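Local atomic coordinates of beta-galactosidase BgaB (Bifidobacterium adolescentis, PDB entry 5VYM), a protein that hydrolyses terminal beta-galactose residues from galactooligosaccharides, with high activity towards Gal(beta1-4)Gal and low activity towards lactose. Residues A8-R20 against L29-A41. Residues are numbered along the deposited sequence; the frame is centred on the assembly and turned at random.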
ATOM      1  N   ALA B   8     -15.162   8.995  11.977  1.00 39.44           N
ATOM      2  CA  ALA B   8     -16.295   8.553  11.178  1.00 34.52           C
ATOM      3  C   ALA B   8     -16.304   7.033  11.125  1.00 32.73           C
ATOM      4  O   ALA B   8     -15.298   6.413  10.763  1.00 36.17           O
ATOM      5  CB  ALA B   8     -16.239   9.130   9.761  1.00 24.64           C
ATOM      6  N   ILE B   9     -17.430   6.438  11.499  1.00 31.92           N
ATOM      7  CA  ILE B   9     -17.644   5.005  11.337  1.00 26.85           C
ATOM      8  C   ILE B   9     -18.359   4.794  10.011  1.00 30.01           C
ATOM      9  O   ILE B   9     -19.485   5.267   9.822  1.00 32.76           O
ATOM     10  CB  ILE B   9     -18.451   4.427  12.506  1.00 31.86           C
ATOM     11  CG1 ILE B   9     -17.724   4.690  13.825  1.00 36.60           C
ATOM     12  CG2 ILE B   9     -18.686   2.937  12.305  1.00 39.12           C
ATOM     13  CD1 ILE B   9     -18.489   4.244  15.045  1.00 33.69           C
ATOM     14  N   LEU B  10     -17.703   4.100   9.086  1.00 30.96           N
ATOM     15  CA  LEU B  10     -18.220   3.972   7.732  1.00 28.45           C
ATOM     16  C   LEU B  10     -19.261   2.866   7.649  1.00 33.84           C
ATOM     17  O   LEU B  10     -19.090   1.784   8.218  1.00 33.91           O
ATOM     18  CB  LEU B  10     -17.085   3.695   6.749  1.00 22.38           C
ATOM     19  CG  LEU B  10     -15.950   4.719   6.741  1.00 29.59           C
ATOM     20  CD1 LEU B  10     -15.040   4.473   5.552  1.00 28.67           C
ATOM     21  CD2 LEU B  10     -16.493   6.143   6.730  1.00 23.71           C
ATOM     22  N   PHE B  11     -20.344   3.146   6.928  1.00 30.03           N
ATOM     23  CA  PHE B  11     -21.434   2.201   6.729  1.00 30.50           C
ATOM     24  C   PHE B  11     -21.508   1.808   5.261  1.00 31.76           C
ATOM     25  O   PHE B  11     -21.600   2.675   4.384  1.00 35.66           O
ATOM     26  CB  PHE B  11     -22.769   2.792   7.187  1.00 34.55           C
ATOM     27  CG  PHE B  11     -23.959   1.968   6.796  1.00 40.84           C
ATOM     28  CD1 PHE B  11     -24.164   0.716   7.355  1.00 38.70           C
ATOM     29  CD2 PHE B  11     -24.873   2.442   5.870  1.00 42.97           C
ATOM     30  CE1 PHE B  11     -25.257  -0.050   6.996  1.00 41.07           C
ATOM     31  CE2 PHE B  11     -25.971   1.682   5.507  1.00 52.39           C
ATOM     32  CZ  PHE B  11     -26.163   0.434   6.071  1.00 47.36           C
ATOM     33  N   SER B  12     -21.472   0.504   4.999  1.00 21.32           N
ATOM     34  CA  SER B  12     -21.551  -0.051   3.652  1.00 27.99           C
ATOM     35  C   SER B  12     -22.854  -0.831   3.530  1.00 32.78           C
ATOM     36  O   SER B  12     -23.011  -1.885   4.154  1.00 36.35           O
ATOM     37  CB  SER B  12     -20.350  -0.945   3.358  1.00 33.17           C
ATOM     38  OG  SER B  12     -20.561  -1.705   2.181  1.00 42.25           O
ATOM     39  N   ALA B  13     -23.785  -0.310   2.727  1.00 32.12           N
ATOM     40  CA  ALA B  13     -25.056  -0.999   2.526  1.00 38.95           C
ATOM     41  C   ALA B  13     -24.847  -2.369   1.894  1.00 37.17           C
ATOM     42  O   ALA B  13     -25.517  -3.341   2.265  1.00 35.59           O
ATOM     43  CB  ALA B  13     -25.987  -0.146   1.664  1.00 26.37           C
ATOM     44  N   GLU B  14     -23.920  -2.468   0.937  1.00 32.88           N
ATOM     45  CA  GLU B  14     -23.635  -3.756   0.316  1.00 32.12           C
ATOM     46  C   GLU B  14     -23.128  -4.762   1.342  1.00 39.37           C
ATOM     47  O   GLU B  14     -23.474  -5.948   1.282  1.00 43.20           O
ATOM     48  CB  GLU B  14     -22.621  -3.583  -0.817  1.00 34.15           C
ATOM     49  CG  GLU B  14     -23.119  -2.749  -1.991  1.00 51.76           C
ATOM     50  CD  GLU B  14     -22.885  -1.260  -1.802  1.00 66.77           C
ATOM     51  OE1 GLU B  14     -22.785  -0.540  -2.818  1.00 72.88           O
ATOM     52  OE2 GLU B  14     -22.796  -0.810  -0.641  1.00 66.14           O
ATOM     53  N   SER B  15     -22.311  -4.308   2.296  1.00 39.08           N
ATOM     54  CA  SER B  15     -21.835  -5.204   3.345  1.00 37.59           C
ATOM     55  C   SER B  15     -22.984  -5.673   4.231  1.00 37.98           C
ATOM     56  O   SER B  15     -22.995  -6.822   4.689  1.00 32.82           O
ATOM     57  CB  SER B  15     -20.756  -4.514   4.182  1.00 34.47           C
ATOM     58  OG  SER B  15     -19.646  -4.153   3.379  1.00 42.73           O
ATOM     59  N   GLU B  16     -23.961  -4.797   4.481  1.00 34.08           N
ATOM     60  CA  GLU B  16     -25.133  -5.198   5.252  1.00 35.75           C
ATOM     61  C   GLU B  16     -25.975  -6.210   4.485  1.00 31.83           C
ATOM     62  O   GLU B  16     -26.568  -7.115   5.085  1.00 38.88           O
ATOM     63  CB  GLU B  16     -25.963  -3.969   5.623  1.00 35.66           C
ATOM     64  CG  GLU B  16     -27.257  -4.277   6.371  1.00 47.69           C
ATOM     65  CD  GLU B  16     -27.025  -4.878   7.751  1.00 59.21           C
ATOM     66  OE1 GLU B  16     -25.877  -4.843   8.247  1.00 55.84           O
ATOM     67  OE2 GLU B  16     -28.000  -5.387   8.345  1.00 60.35           O
ATOM     68  N   TRP B  17     -26.038  -6.077   3.158  1.00 35.66           N
ATOM     69  CA  TRP B  17     -26.743  -7.065   2.346  1.00 32.55           C
ATOM     70  C   TRP B  17     -26.082  -8.432   2.461  1.00 36.75           C
ATOM     71  O   TRP B  17     -26.759  -9.451   2.637  1.00 44.94           O
ATOM     72  CB  TRP B  17     -26.789  -6.609   0.888  1.00 36.14           C
ATOM     73  CG  TRP B  17     -27.431  -5.270   0.685  1.00 40.63           C
ATOM     74  CD1 TRP B  17     -28.251  -4.610   1.554  1.00 39.72           C
ATOM     75  CD2 TRP B  17     -27.298  -4.423  -0.463  1.00 30.05           C
ATOM     76  NE1 TRP B  17     -28.638  -3.406   1.017  1.00 33.35           N
ATOM     77  CE2 TRP B  17     -28.066  -3.268  -0.221  1.00 26.04           C
ATOM     78  CE3 TRP B  17     -26.606  -4.532  -1.672  1.00 33.96           C
ATOM     79  CZ2 TRP B  17     -28.161  -2.229  -1.143  1.00 25.90           C
ATOM     80  CZ3 TRP B  17     -26.700  -3.499  -2.586  1.00 33.92           C
ATOM     81  CH2 TRP B  17     -27.472  -2.363  -2.316  1.00 26.69           C
ATOM     82  N   ALA B  18     -24.750  -8.472   2.366  1.00 33.24           N
ATOM     83  CA  ALA B  18     -24.036  -9.731   2.550  1.00 40.61           C
ATOM     84  C   ALA B  18     -24.231 -10.280   3.957  1.00 37.25           C
ATOM     85  O   ALA B  18     -24.220 -11.500   4.155  1.00 41.06           O
ATOM     86  CB  ALA B  18     -22.547  -9.543   2.251  1.00 26.71           C
ATOM     87  N   THR B  19     -24.410  -9.398   4.941  1.00 38.46           N
ATOM     88  CA  THR B  19     -24.694  -9.841   6.302  1.00 37.04           C
ATOM     89  C   THR B  19     -26.046 -10.543   6.379  1.00 39.29           C
ATOM     90  O   THR B  19     -26.173 -11.611   6.991  1.00 40.73           O
ATOM     91  CB  THR B  19     -24.651  -8.644   7.256  1.00 43.64           C
ATOM     92  OG1 THR B  19     -23.288  -8.324   7.562  1.00 41.91           O
ATOM     93  CG2 THR B  19     -25.410  -8.941   8.539  1.00 48.19           C
ATOM     94  N   ARG B  20     -27.069  -9.958   5.750  1.00 43.95           N
ATOM     95  CA  ARG B  20     -28.415 -10.517   5.797  1.00 44.52           C
ATOM     96  C   ARG B  20     -28.525 -11.856   5.084  1.00 47.14           C
ATOM     97  O   ARG B  20     -29.458 -12.617   5.366  1.00 53.34           O
ATOM     98  CB  ARG B  20     -29.411  -9.534   5.179  1.00 39.95           C
ATOM     99  CG  ARG B  20     -29.538  -8.215   5.916  1.00 36.53           C
ATOM    100  CD  ARG B  20     -30.351  -7.233   5.092  1.00 39.09           C
ATOM    101  NE  ARG B  20     -30.598  -5.979   5.797  1.00 48.44           N
ATOM    102  CZ  ARG B  20     -31.089  -4.888   5.219  1.00 49.03           C
ATOM    103  NH1 ARG B  20     -31.376  -4.899   3.924  1.00 42.83           N
ATOM    104  NH2 ARG B  20     -31.286  -3.788   5.930  1.00 44.07           N
ATOM    105  N   LEU B  29     -21.377 -12.434  12.390  1.00 53.36           N
ATOM    106  CA  LEU B  29     -20.965 -11.393  11.454  1.00 43.03           C
ATOM    107  C   LEU B  29     -22.173 -10.541  11.088  1.00 47.18           C
ATOM    108  O   LEU B  29     -23.057 -10.987  10.349  1.00 48.66           O
ATOM    109  CB  LEU B  29     -20.339 -12.019  10.213  1.00 39.78           C
ATOM    110  CG  LEU B  29     -19.020 -12.761  10.431  1.00 47.61           C
ATOM    111  CD1 LEU B  29     -18.577 -13.463   9.155  1.00 47.64           C
ATOM    112  CD2 LEU B  29     -17.948 -11.799  10.922  1.00 30.53           C
ATOM    113  N   ASN B  30     -22.217  -9.318  11.610  1.00 47.00           N
ATOM    114  CA  ASN B  30     -23.326  -8.401  11.367  1.00 41.89           C
ATOM    115  C   ASN B  30     -22.743  -7.003  11.218  1.00 43.47           C
ATOM    116  O   ASN B  30     -22.206  -6.449  12.184  1.00 45.31           O
ATOM    117  CB  ASN B  30     -24.350  -8.458  12.501  1.00 41.82           C
ATOM    118  CG  ASN B  30     -25.646  -7.743  12.160  1.00 49.97           C
ATOM    119  OD1 ASN B  30     -25.640  -6.617  11.664  1.00 46.26           O
ATOM    120  ND2 ASN B  30     -26.769  -8.402  12.426  1.00 57.02           N
ATOM    121  N   HIS B  31     -22.851  -6.433  10.017  1.00 37.96           N
ATOM    122  CA  HIS B  31     -22.206  -5.151   9.750  1.00 40.36           C
ATOM    123  C   HIS B  31     -22.823  -4.034  10.585  1.00 35.98           C
ATOM    124  O   HIS B  31     -22.114  -3.317  11.302  1.00 31.61           O
ATOM    125  CB  HIS B  31     -22.286  -4.814   8.261  1.00 37.70           C
ATOM    126  CG  HIS B  31     -21.782  -3.444   7.931  1.00 39.83           C
ATOM    127  ND1 HIS B  31     -20.641  -2.915   8.497  1.00 38.22           N
ATOM    128  CD2 HIS B  31     -22.266  -2.491   7.100  1.00 38.46           C
ATOM    129  CE1 HIS B  31     -20.444  -1.696   8.027  1.00 39.69           C
ATOM    130  NE2 HIS B  31     -21.416  -1.415   7.178  1.00 39.71           N
ATOM    131  N   TRP B  32     -24.146  -3.869  10.505  1.00 33.69           N
ATOM    132  CA  TRP B  32     -24.782  -2.756  11.203  1.00 38.44           C
ATOM    133  C   TRP B  32     -24.683  -2.905  12.716  1.00 33.29           C
ATOM    134  O   TRP B  32     -24.548  -1.902  13.426  1.00 43.29           O
ATOM    135  CB  TRP B  32     -26.245  -2.619  10.784  1.00 39.32           C
ATOM    136  CG  TRP B  32     -26.933  -1.503  11.504  1.00 39.52           C
ATOM    137  CD1 TRP B  32     -27.910  -1.614  12.449  1.00 37.88           C
ATOM    138  CD2 TRP B  32     -26.672  -0.102  11.358  1.00 39.05           C
ATOM    139  NE1 TRP B  32     -28.284  -0.367  12.890  1.00 41.44           N
ATOM    140  CE2 TRP B  32     -27.538   0.578  12.236  1.00 38.58           C
ATOM    141  CE3 TRP B  32     -25.794   0.642  10.564  1.00 47.73           C
ATOM    142  CZ2 TRP B  32     -27.552   1.966  12.344  1.00 40.53           C
ATOM    143  CZ3 TRP B  32     -25.809   2.021  10.672  1.00 48.37           C
ATOM    144  CH2 TRP B  32     -26.682   2.668  11.556  1.00 44.05           C
ATOM    145  N   HIS B  33     -24.754  -4.136  13.228  1.00 27.19           N
ATOM    146  CA  HIS B  33     -24.563  -4.335  14.659  1.00 38.14           C
ATOM    147  C   HIS B  33     -23.141  -3.991  15.078  1.00 43.27           C
ATOM    148  O   HIS B  33     -22.925  -3.484  16.184  1.00 40.00           O
ATOM    149  CB  HIS B  33     -24.904  -5.774  15.047  1.00 34.85           C
ATOM    150  CG  HIS B  33     -26.372  -6.065  15.054  1.00 45.11           C
ATOM    151  ND1 HIS B  33     -26.898  -7.225  15.579  1.00 47.14           N
ATOM    152  CD2 HIS B  33     -27.425  -5.344  14.602  1.00 47.11           C
ATOM    153  CE1 HIS B  33     -28.213  -7.208  15.450  1.00 44.39           C
ATOM    154  NE2 HIS B  33     -28.559  -6.078  14.861  1.00 46.67           N
ATOM    155  N   ASP B  34     -22.162  -4.251  14.208  1.00 44.61           N
ATOM    156  CA  ASP B  34     -20.792  -3.850  14.503  1.00 39.66           C
ATOM    157  C   ASP B  34     -20.656  -2.332  14.478  1.00 41.38           C
ATOM    158  O   ASP B  34     -19.908  -1.756  15.277  1.00 40.76           O
ATOM    159  CB  ASP B  34     -19.831  -4.502  13.507  1.00 41.67           C
ATOM    160  CG  ASP B  34     -18.463  -4.779  14.106  1.00 52.88           C
ATOM    161  OD1 ASP B  34     -18.253  -4.464  15.297  1.00 61.96           O
ATOM    162  OD2 ASP B  34     -17.597  -5.317  13.384  1.00 54.48           O
ATOM    163  N   VAL B  35     -21.386  -1.669  13.576  1.00 35.81           N
ATOM    164  CA  VAL B  35     -21.371  -0.209  13.526  1.00 38.48           C
ATOM    165  C   VAL B  35     -21.952   0.377  14.807  1.00 39.69           C
ATOM    166  O   VAL B  35     -21.403   1.329  15.376  1.00 34.31           O
ATOM    167  CB  VAL B  35     -22.130   0.288  12.282  1.00 36.11           C
ATOM    168  CG1 VAL B  35     -22.308   1.798  12.334  1.00 32.34           C
ATOM    169  CG2 VAL B  35     -21.398  -0.122  11.015  1.00 32.72           C
ATOM    170  N   ARG B  36     -23.072  -0.178  15.282  1.00 36.49           N
ATOM    171  CA  ARG B  36     -23.693   0.338  16.500  1.00 40.48           C
ATOM    172  C   ARG B  36     -22.787   0.145  17.710  1.00 44.07           C
ATOM    173  O   ARG B  36     -22.681   1.035  18.563  1.00 43.08           O
ATOM    174  CB  ARG B  36     -25.044  -0.337  16.738  1.00 40.23           C
ATOM    175  CG  ARG B  36     -26.074  -0.093  15.651  1.00 44.32           C
ATOM    176  CD  ARG B  36     -27.447  -0.598  16.072  1.00 43.97           C
ATOM    177  NE  ARG B  36     -27.396  -1.957  16.606  1.00 43.01           N
ATOM    178  CZ  ARG B  36     -28.468  -2.716  16.813  1.00 38.21           C
ATOM    179  NH1 ARG B  36     -29.676  -2.255  16.523  1.00 37.45           N
ATOM    180  NH2 ARG B  36     -28.332  -3.939  17.304  1.00 42.72           N
ATOM    181  N   ASP B  37     -22.130  -1.014  17.805  1.00 37.74           N
ATOM    182  CA  ASP B  37     -21.236  -1.265  18.930  1.00 45.23           C
ATOM    183  C   ASP B  37     -20.075  -0.278  18.945  1.00 43.95           C
ATOM    184  O   ASP B  37     -19.708   0.244  20.004  1.00 42.31           O
ATOM    185  CB  ASP B  37     -20.720  -2.704  18.882  1.00 55.13           C
ATOM    186  CG  ASP B  37     -21.784  -3.717  19.260  1.00 53.64           C
ATOM    187  OD1 ASP B  37     -22.911  -3.300  19.603  1.00 53.47           O
ATOM    188  OD2 ASP B  37     -21.492  -4.931  19.216  1.00 54.60           O
ATOM    189  N   TRP B  38     -19.486  -0.005  17.778  1.00 41.71           N
ATOM    190  CA  TRP B  38     -18.423   0.991  17.712  1.00 35.98           C
ATOM    191  C   TRP B  38     -18.947   2.390  18.006  1.00 41.71           C
ATOM    192  O   TRP B  38     -18.226   3.209  18.590  1.00 37.12           O
ATOM    193  CB  TRP B  38     -17.745   0.952  16.343  1.00 33.26           C
ATOM    194  CG  TRP B  38     -16.711  -0.128  16.211  1.00 39.84           C
ATOM    195  CD1 TRP B  38     -16.912  -1.408  15.783  1.00 35.37           C
ATOM    196  CD2 TRP B  38     -15.314  -0.018  16.508  1.00 36.95           C
ATOM    197  NE1 TRP B  38     -15.726  -2.103  15.794  1.00 37.68           N
ATOM    198  CE2 TRP B  38     -14.730  -1.271  16.236  1.00 38.71           C
ATOM    199  CE3 TRP B  38     -14.501   1.018  16.978  1.00 41.18           C
ATOM    200  CZ2 TRP B  38     -13.369  -1.517  16.418  1.00 42.33           C
ATOM    201  CZ3 TRP B  38     -13.150   0.772  17.158  1.00 43.98           C
ATOM    202  CH2 TRP B  38     -12.598  -0.484  16.879  1.00 41.59           C
ATOM    203  N   TYR B  39     -20.189   2.686  17.614  1.00 41.76           N
ATOM    204  CA  TYR B  39     -20.758   3.998  17.903  1.00 39.74           C
ATOM    205  C   TYR B  39     -20.906   4.206  19.405  1.00 39.70           C
ATOM    206  O   TYR B  39     -20.512   5.247  19.944  1.00 40.16           O
ATOM    207  CB  TYR B  39     -22.107   4.161  17.202  1.00 36.57           C
ATOM    208  CG  TYR B  39     -22.787   5.475  17.518  1.00 35.50           C
ATOM    209  CD1 TYR B  39     -23.661   5.587  18.594  1.00 33.37           C
ATOM    210  CD2 TYR B  39     -22.548   6.608  16.750  1.00 36.10           C
ATOM    211  CE1 TYR B  39     -24.277   6.785  18.895  1.00 36.02           C
ATOM    212  CE2 TYR B  39     -23.162   7.812  17.043  1.00 35.00           C
ATOM    213  CZ  TYR B  39     -24.026   7.894  18.116  1.00 40.92           C
ATOM    214  OH  TYR B  39     -24.641   9.088  18.413  1.00 44.31           O
ATOM    215  N   ARG B  40     -21.483   3.223  20.100  1.00 37.68           N
ATOM    216  CA  ARG B  40     -21.651   3.345  21.543  1.00 43.17           C
ATOM    217  C   ARG B  40     -20.308   3.341  22.261  1.00 43.84           C
ATOM    218  O   ARG B  40     -20.158   4.000  23.298  1.00 40.44           O
ATOM    219  CB  ARG B  40     -22.547   2.221  22.064  1.00 42.89           C
ATOM    220  CG  ARG B  40     -22.931   2.369  23.525  1.00 57.93           C
ATOM    221  CD  ARG B  40     -24.289   1.746  23.806  1.00 76.66           C
ATOM    222  NE  ARG B  40     -25.340   2.338  22.982  1.00 93.26           N
ATOM    223  CZ  ARG B  40     -25.945   3.491  23.255  1.00101.18           C
ATOM    224  NH1 ARG B  40     -25.601   4.187  24.332  1.00110.25           N
ATOM    225  NH2 ARG B  40     -26.891   3.952  22.449  1.00 92.89           N
ATOM    226  N   ALA B  41     -19.321   2.619  21.727  1.00 48.57           N
ATOM    227  CA  ALA B  41     -17.995   2.619  22.337  1.00 43.43           C
ATOM    228  C   ALA B  41     -17.361   4.003  22.265  1.00 46.56           C
ATOM    229  O   ALA B  41     -16.810   4.501  23.256  1.00 56.68           O
ATOM    230  CB  ALA B  41     -17.102   1.580  21.660  1.00 43.79           C
TER
HETATM  231  O   HOH W   1     -28.345  -5.803  10.979  1.00 50.49           O
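Leu29 and Asn30 meet Thr19 through its methyl, CG2, which lies 3.6 Å from Leu29 O. Asn30 is the N-cap of helix 31-44: its OD1 accepts from His33 N, and a water donates to both that oxygen and Glu16 OE2. Helix 13-20 covers the next two backbone amides of the first turn, where N-H groups lack acceptors within their own helix. Thr19 OG1 accepts from His31 N (3.1 Å), and Trp32 N donates to Glu16 OE1 (3.0 Å), approaching from the syn side but tilted out of the carboxylate plane. The Glu16 chain bends at chi2 (66°) to bring the acid there.

His31, buried, suits its place by having two ring nitrogens. NE2 takes an almost straight bond from Ser12 N (2.9 Å, 173°), ND1 bonds to Pro67 O, and Ser15 CB makes a CH-pi contact over one face. A phenylalanine in its place would probably leave Ser12 N and Pro67 O without their mates. Trp32 and Phe11 form an offset edge-to-face pair, ring planes at 82°, with Trp32 CE3 3.6 Å from Phe11 CD1.

Farther along, beta-branched Val35 packs CG1 against Ile9 CG2 (3.8 Å), and Ile9 CD1 reaches Trp38 CB, fastening the helix onto strand 8-11 of the parallel sheet in this trimerisation domain. With NE2 accepting, ND1 is probably the protonated nitrogen, consistent with a neutral His31 linking two backbone loops.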